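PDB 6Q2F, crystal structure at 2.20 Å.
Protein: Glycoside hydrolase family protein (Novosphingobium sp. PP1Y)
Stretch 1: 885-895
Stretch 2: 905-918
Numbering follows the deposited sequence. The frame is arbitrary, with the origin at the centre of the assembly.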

# COMPACT_ATOMS: atom_id res chain seq x y z
N GLY A 885 27.97 20.03 -5.12
CA GLY A 885 27.64 21.39 -4.76
C GLY A 885 26.52 21.58 -3.76
O GLY A 885 26.12 22.71 -3.51
N ALA A 886 25.98 20.50 -3.21
CA ALA A 886 24.97 20.57 -2.16
C ALA A 886 25.57 20.11 -0.84
O ALA A 886 26.59 19.43 -0.81
N ASP A 887 24.89 20.48 0.24
CA ASP A 887 25.29 20.03 1.57
C ASP A 887 25.19 18.51 1.68
O ASP A 887 24.57 17.83 0.85
N ALA A 888 25.82 17.96 2.72
CA ALA A 888 25.65 16.55 3.00
C ALA A 888 24.24 16.30 3.50
O ALA A 888 23.63 17.16 4.14
N GLY A 889 23.71 15.12 3.18
CA GLY A 889 22.34 14.78 3.51
C GLY A 889 21.29 15.34 2.57
O GLY A 889 20.11 15.00 2.70
N VAL A 890 21.67 16.21 1.63
CA VAL A 890 20.70 16.70 0.66
C VAL A 890 20.33 15.56 -0.27
O VAL A 890 21.20 14.91 -0.86
N LYS A 891 19.04 15.28 -0.37
CA LYS A 891 18.55 14.24 -1.26
C LYS A 891 17.97 14.91 -2.49
O LYS A 891 17.18 15.85 -2.38
N ILE A 892 18.38 14.43 -3.66
CA ILE A 892 17.75 14.81 -4.91
C ILE A 892 17.48 13.53 -5.68
O ILE A 892 18.21 13.21 -6.63
N PRO A 893 16.47 12.75 -5.30
CA PRO A 893 16.20 11.48 -6.00
C PRO A 893 15.76 11.77 -7.42
O PRO A 893 15.45 12.90 -7.79
N PHE A 894 15.73 10.73 -8.25
CA PHE A 894 15.50 10.99 -9.66
C PHE A 894 14.77 9.83 -10.31
O PHE A 894 14.85 8.68 -9.86
N VAL A 895 14.09 10.15 -11.41
CA VAL A 895 13.57 9.17 -12.35
C VAL A 895 14.23 9.42 -13.69
O VAL A 895 14.45 10.58 -14.09
N TYR A 905 15.17 13.11 -17.47
CA TYR A 905 15.44 12.96 -16.05
C TYR A 905 14.48 13.82 -15.26
O TYR A 905 14.24 14.98 -15.62
N TYR A 906 13.91 13.25 -14.22
CA TYR A 906 13.05 13.96 -13.28
C TYR A 906 13.81 14.08 -11.98
O TYR A 906 14.24 13.07 -11.44
N LEU A 907 13.94 15.31 -11.48
CA LEU A 907 14.68 15.61 -10.25
C LEU A 907 13.77 16.31 -9.25
O LEU A 907 12.98 17.19 -9.63
N VAL A 908 13.90 15.97 -7.97
CA VAL A 908 13.16 16.66 -6.91
C VAL A 908 14.12 17.03 -5.80
O VAL A 908 14.73 16.14 -5.19
N ASN A 909 14.23 18.33 -5.52
CA ASN A 909 15.00 18.80 -4.37
C ASN A 909 14.13 18.63 -3.13
O ASN A 909 13.28 19.48 -2.82
N GLN A 910 14.34 17.54 -2.40
CA GLN A 910 13.52 17.26 -1.23
C GLN A 910 13.98 18.03 -0.00
O GLN A 910 14.18 17.45 1.07
N GLN A 911 14.16 19.33 -0.16
CA GLN A 911 14.57 20.15 0.95
C GLN A 911 13.98 21.53 0.85
O GLN A 911 13.79 22.02 -0.23
N GLU A 912 13.71 22.16 1.98
CA GLU A 912 13.23 23.53 1.94
C GLU A 912 14.30 24.48 1.41
O GLU A 912 13.97 25.46 0.74
N ALA A 913 15.58 24.20 1.68
CA ALA A 913 16.65 25.08 1.23
C ALA A 913 16.92 24.90 -0.26
O ALA A 913 17.08 23.78 -0.75
N ALA A 914 16.98 26.02 -0.97
CA ALA A 914 17.41 26.01 -2.36
C ALA A 914 18.80 25.39 -2.48
O ALA A 914 19.61 25.45 -1.56
N GLN A 915 19.07 24.79 -3.64
CA GLN A 915 20.36 24.19 -3.93
C GLN A 915 20.87 24.70 -5.27
O GLN A 915 20.10 24.90 -6.21
N SER A 916 22.19 24.91 -5.33
CA SER A 916 22.92 25.20 -6.56
C SER A 916 23.89 24.05 -6.76
O SER A 916 24.89 23.95 -6.04
N ILE A 917 23.59 23.17 -7.70
CA ILE A 917 24.39 21.96 -7.87
C ILE A 917 25.01 21.94 -9.26
O ILE A 917 24.64 22.70 -10.15
N GLU A 918 25.96 21.03 -9.44
CA GLU A 918 26.37 20.58 -10.76
C GLU A 918 25.84 19.17 -10.92
O GLU A 918 26.22 18.27 -10.16

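The two stretches run antiparallel and bury 837 Å² between them, both sides summed. Ile-892 has the largest share, followed by Val-895 and Gln-911, which cover equal areas.

Ile-892 is buried. Its CA-to-CB bond points sideways, and the chain is extended with chi1 m and chi2 t. This shape lets it reach both strands of the second stretch. Ile-892 CG2 lies 4.1 Å from Leu-907 CB. Ile-892 CD1 meets Ile-917 CD1 at 3.8 Å. Ile-917 has chi1 p and chi2 t. Ile-917 CG2 also packs against Ala-886 CB at 4.0 Å. The backbone of Ile-892 adds a CA-H...O contact, with CA 3.3 Å from Val-908 O.

Val-895 sits in the short strand pairing, opposite Tyr-906. Two backbone hydrogen bonds fix this pair: Val-895 N to Tyr-906 O at 2.9 Å, and Tyr-906 N to Val-895 O at 2.7 Å. The two residues are directly paired, and their side chains lie on the same face of the sheet, with Val-895 CB 4.0 Å from Tyr-906 CB. Both have chi1 t. Val-895 CG2 lies at the edge of the Tyr-906 ring, and the end of the tyrosine leads away from the first stretch.

The neighbouring pair, Phe-894 and Leu-907, occupies the other face. Phe-894 has chi1 p; Leu-907 has chi1 m and chi2 t. Phe-894 CB packs on Leu-907 CD2 at 3.7 Å. Phe-894 CD2 also comes to 4.1 Å from Tyr-905 CD2, at the edge of the Tyr-905 ring.

Beyond this pairing the backbone link loosens. Val-908 N makes a weak hydrogen bond to Pro-893 O at 3.4 Å, and Gln-910 N makes a weak one to Lys-891 O at 3.3 Å. Pro-893 fills space beside them. Its CD is 3.2 Å from Val-908 O, and its CG is 3.4 Å from Gln-910 NE2. Gln-910 points toward the first stretch with chi1 m and chi2 t.

Gln-911 also points toward the first stretch, with chi1 m and chi2 p. Its side chain bends over the backbone around Val-890 and Lys-891. The amide is probably turned over in the model, so its individual polar contacts are left unassigned. Val-890, chi1 t, points toward the second stretch and touches both Gln-911 and Gln-915.

Gln-915 points in as well, with chi1 and chi2 both m. Its OE1 approaches Ala-886 CB at 3.3 Å and Val-890 CG2 at 3.6 Å. Its NE2 donates to Ala-913 O at 2.9 Å. Asn-909 points away from the first stretch, and its ND2 donates to the same Ala-913 O at 3.2 Å.

Gly-885 lies against Ser-916 and Ile-917. An ideal CB here would be 3.0 Å from Ser-916 O, a clash. Water 1 bridges the stretches: it donates to Gly-885 O at 2.9 Å and accepts from Ser-916 N at 2.8 Å.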

# COMPACT_ATOMS: atom_id res chain seq x y z
CB ALA A 886 23.75 19.69 -2.50
CB ASP A 887 24.43 20.69 2.65
CG ASP A 887 24.70 22.17 2.78
OD1 ASP A 887 25.87 22.52 3.08
OD2 ASP A 887 23.76 22.97 2.60
CB ALA A 888 26.68 16.06 4.02
CB VAL A 890 21.25 17.90 -0.13
CG1 VAL A 890 20.43 18.14 -1.40
CG2 VAL A 890 21.24 19.16 0.75
CB LYS A 891 17.48 13.38 -0.59
CG LYS A 891 17.79 12.94 0.82
CD LYS A 891 19.00 12.05 0.88
CE LYS A 891 19.41 11.80 2.33
NZ LYS A 891 20.81 11.31 2.45
CB ILE A 892 18.62 15.80 -5.71
CG1 ILE A 892 18.91 17.05 -4.88
CG2 ILE A 892 17.94 16.20 -7.01
CD1 ILE A 892 19.80 18.06 -5.58
CB PRO A 893 15.07 10.84 -5.17
CG PRO A 893 14.34 12.04 -4.58
CD PRO A 893 15.41 13.09 -4.32
CB PHE A 894 16.83 11.21 -10.41
CG PHE A 894 17.60 9.93 -10.64
CD1 PHE A 894 18.32 9.35 -9.61
CD2 PHE A 894 17.61 9.32 -11.88
CE1 PHE A 894 19.05 8.19 -9.82
CE2 PHE A 894 18.34 8.16 -12.10
CZ PHE A 894 19.06 7.60 -11.07
CB VAL A 895 12.03 9.24 -12.47
CG1 VAL A 895 11.56 8.22 -13.49
CG2 VAL A 895 11.39 8.98 -11.09
CB TYR A 905 16.88 13.33 -15.70
CG TYR A 905 17.90 12.33 -16.17
CD1 TYR A 905 18.36 12.36 -17.48
CD2 TYR A 905 18.41 11.35 -15.32
CE1 TYR A 905 19.30 11.46 -17.95
CE2 TYR A 905 19.35 10.43 -15.78
CZ TYR A 905 19.80 10.51 -17.10
OH TYR A 905 20.74 9.63 -17.58
CB TYR A 906 11.74 13.20 -13.07
CG TYR A 906 10.76 13.87 -12.13
CD1 TYR A 906 10.24 15.14 -12.40
CD2 TYR A 906 10.33 13.24 -10.98
CE1 TYR A 906 9.31 15.74 -11.55
CE2 TYR A 906 9.42 13.83 -10.13
CZ TYR A 906 8.90 15.07 -10.42
OH TYR A 906 7.98 15.62 -9.54
CB LEU A 907 15.88 16.51 -10.53
CG LEU A 907 16.88 16.17 -11.65
CD1 LEU A 907 18.09 17.11 -11.59
CD2 LEU A 907 17.34 14.74 -11.53
CB VAL A 908 12.01 15.81 -6.35
CG1 VAL A 908 11.23 16.66 -5.31
CG2 VAL A 908 11.12 15.33 -7.47
CB ASN A 909 15.44 20.24 -4.55
CG ASN A 909 15.94 20.86 -3.27
OD1 ASN A 909 16.52 20.18 -2.43
ND2 ASN A 909 15.73 22.17 -3.11
CB GLN A 910 13.54 15.77 -0.91
CG GLN A 910 12.86 14.94 -1.95
CD GLN A 910 12.89 13.46 -1.61
OE1 GLN A 910 13.69 13.01 -0.80
NE2 GLN A 910 11.96 12.72 -2.19
CB GLN A 911 16.09 20.26 0.98
CG GLN A 911 16.80 19.09 1.61
CD GLN A 911 17.13 17.98 0.63
OE1 GLN A 911 17.06 18.16 -0.56
NE2 GLN A 911 17.46 16.85 1.16
CB GLU A 912 12.76 23.98 3.33
CG GLU A 912 11.36 23.47 3.67
CD GLU A 912 10.96 23.72 5.11
OE1 GLU A 912 11.64 23.19 6.01
OE2 GLU A 912 9.97 24.44 5.32
CB ALA A 913 17.94 24.81 2.01
CB ALA A 914 17.42 27.43 -2.93
CB GLN A 915 20.28 22.65 -3.98
CG GLN A 915 19.60 22.03 -2.76
CD GLN A 915 20.41 22.22 -1.50
OE1 GLN A 915 21.63 22.01 -1.49
NE2 GLN A 915 19.75 22.64 -0.42
CB SER A 916 23.68 26.53 -6.47
OG SER A 916 22.79 27.63 -6.52
CB ILE A 917 23.57 20.68 -7.65
CG1 ILE A 917 22.47 20.57 -8.71
CG2 ILE A 917 22.97 20.66 -6.25
CD1 ILE A 917 21.64 19.26 -8.62
CB GLU A 918 27.90 20.63 -10.94
CG GLU A 918 28.47 22.05 -11.02
CD GLU A 918 29.47 22.22 -12.16
OE1 GLU A 918 30.47 21.47 -12.21
OE2 GLU A 918 29.23 23.10 -13.02
O HOH W 1 23.60 24.09 -3.10